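Glutathione s-transferase III (Zea mays, PDB 1AW9) probably conjugates reduced glutathione to hydrophobic electrophiles, among them certain herbicides, as a phi-family glutathione transferase that detoxifies them in maize. Local coordinates at residues V15-V20 / A69-I74. Residues are numbered along the deposited sequence; the frame is centred on the assembly and turned at random.
Sequences VRVATV and AINRYI
Asn71 reaches from one helix into the backbone of the other, passing its amide between Arg16, Val17 and Val20 in the thioredoxin-like N-terminal domain of this transferase. Segments 15-20 and 69-74, on helices 12-23 and 67-77, run nearly parallel at 8°, their axes 9.4 Å apart at closest approach, and the CA atoms of Val17 and Asn71 are the nearest pair across them.

One hydrogen bond crosses the interface. Asn71 ND2 donates a hydrogen bond to Arg16 O at 2.9 Å with an N-H...O angle of 158°; the oxygen lies near the amide plane, whereas the nitrogen sits above the carbonyl plane rather than on a lone pair. The same ND2 also bonds Asn167 OD1, while Arg16 NE bonds Asn167 O, so Asn167 ties both side chains. Beyond it, Arg16 NH1 hydrogen-bonds OD1 of Asn13, a residue that probably binds glutathione.

Carbon atoms close in on the polar amide. Val20 CG2 lies 3.6 Å from Asn71 CG, and the CG of Arg16 comes within 3.4 Å of Asn71 ND2. Asn71 OD1 rests 3.4 Å from Val17 CA. Shortening Asn71 to an alanine would probably leave Arg16 O without this donor and open a gap beside Val20.

Beside the asparagine, one turn apart, are two aliphatic pairs. Val20 CG1 meets Ile74 CG2 at 4.2 Å, the looser of the two. Val17 and Ile70 cross at about a right angle; CG1 of the valine stands anti to its backbone N (chi1 -179°), which carries this methyl to 3.7 Å from Ile70 CG2 and equally 3.7 Å from Asn71 OD1.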
# COMPACT_ATOMS: atom_id res chain seq x y z
N VAL A 15 -18.04 3.08 23.00
CA VAL A 15 -19.33 3.77 22.94
C VAL A 15 -20.43 2.92 22.28
O VAL A 15 -21.59 3.06 22.62
CB VAL A 15 -19.20 5.14 22.27
CG1 VAL A 15 -20.58 5.84 22.17
CG2 VAL A 15 -18.22 5.99 23.05
N ARG A 16 -20.08 2.03 21.34
CA ARG A 16 -21.08 1.18 20.71
C ARG A 16 -21.71 0.25 21.74
O ARG A 16 -22.86 -0.20 21.57
CB ARG A 16 -20.47 0.29 19.61
CG ARG A 16 -21.51 -0.63 18.87
CD ARG A 16 -20.95 -1.71 17.86
NE ARG A 16 -20.36 -1.09 16.67
CZ ARG A 16 -19.06 -0.90 16.50
NH1 ARG A 16 -18.20 -1.33 17.43
NH2 ARG A 16 -18.62 -0.09 15.54
N VAL A 17 -20.92 -0.15 22.74
CA VAL A 17 -21.42 -1.07 23.78
C VAL A 17 -22.23 -0.29 24.80
O VAL A 17 -23.31 -0.71 25.17
CB VAL A 17 -20.29 -1.85 24.48
CG1 VAL A 17 -20.88 -2.79 25.52
CG2 VAL A 17 -19.52 -2.65 23.45
N ALA A 18 -21.71 0.86 25.22
CA ALA A 18 -22.39 1.73 26.16
C ALA A 18 -23.78 2.05 25.59
O ALA A 18 -24.79 2.05 26.30
CB ALA A 18 -21.56 3.01 26.36
N THR A 19 -23.84 2.28 24.27
CA THR A 19 -25.08 2.57 23.57
C THR A 19 -26.12 1.51 23.92
O THR A 19 -27.20 1.83 24.40
CB THR A 19 -24.87 2.59 22.03
OG1 THR A 19 -24.04 3.71 21.68
CG2 THR A 19 -26.15 2.74 21.28
N VAL A 20 -25.78 0.26 23.71
CA VAL A 20 -26.69 -0.81 24.00
C VAL A 20 -26.96 -0.97 25.51
O VAL A 20 -28.08 -1.27 25.89
CB VAL A 20 -26.22 -2.11 23.32
CG1 VAL A 20 -26.93 -3.32 23.86
CG2 VAL A 20 -26.52 -2.02 21.84
N ALA A 69 -20.40 -8.87 19.74
CA ALA A 69 -20.77 -10.10 20.43
C ALA A 69 -21.35 -9.67 21.77
O ALA A 69 -22.33 -10.24 22.25
CB ALA A 69 -19.55 -10.97 20.64
N ILE A 70 -20.73 -8.68 22.38
CA ILE A 70 -21.21 -8.16 23.65
C ILE A 70 -22.62 -7.60 23.48
O ILE A 70 -23.51 -7.95 24.25
CB ILE A 70 -20.30 -7.07 24.22
CG1 ILE A 70 -18.93 -7.66 24.58
CG2 ILE A 70 -20.95 -6.45 25.45
CD1 ILE A 70 -17.83 -6.61 24.85
N ASN A 71 -22.83 -6.74 22.47
CA ASN A 71 -24.15 -6.17 22.22
C ASN A 71 -25.23 -7.20 21.97
O ASN A 71 -26.35 -7.08 22.45
CB ASN A 71 -24.09 -5.17 21.07
CG ASN A 71 -23.45 -3.90 21.49
OD1 ASN A 71 -23.03 -3.80 22.63
ND2 ASN A 71 -23.39 -2.92 20.60
N ARG A 72 -24.90 -8.26 21.26
CA ARG A 72 -25.91 -9.23 20.96
C ARG A 72 -26.24 -10.04 22.21
O ARG A 72 -27.41 -10.30 22.50
CB ARG A 72 -25.48 -10.11 19.82
CG ARG A 72 -26.54 -11.10 19.44
CD ARG A 72 -26.76 -11.14 17.96
NE ARG A 72 -28.01 -11.84 17.63
CZ ARG A 72 -28.40 -12.10 16.39
NH1 ARG A 72 -27.64 -11.73 15.37
NH2 ARG A 72 -29.55 -12.72 16.18
N TYR A 73 -25.21 -10.41 22.96
CA TYR A 73 -25.37 -11.18 24.19
C TYR A 73 -26.26 -10.42 25.18
O TYR A 73 -27.25 -10.95 25.67
CB TYR A 73 -24.01 -11.44 24.81
CG TYR A 73 -24.05 -11.90 26.24
CD1 TYR A 73 -24.23 -13.25 26.56
CD2 TYR A 73 -23.82 -11.00 27.28
CE1 TYR A 73 -24.17 -13.68 27.87
CE2 TYR A 73 -23.76 -11.42 28.59
CZ TYR A 73 -23.93 -12.76 28.88
OH TYR A 73 -23.77 -13.15 30.19
N ILE A 74 -25.90 -9.19 25.47
CA ILE A 74 -26.67 -8.36 26.36
C ILE A 74 -28.10 -8.17 25.83
O ILE A 74 -29.02 -8.17 26.62
CB ILE A 74 -25.99 -7.00 26.50
CG1 ILE A 74 -24.66 -7.15 27.26
CG2 ILE A 74 -26.94 -5.98 27.09
CD1 ILE A 74 -24.76 -7.82 28.62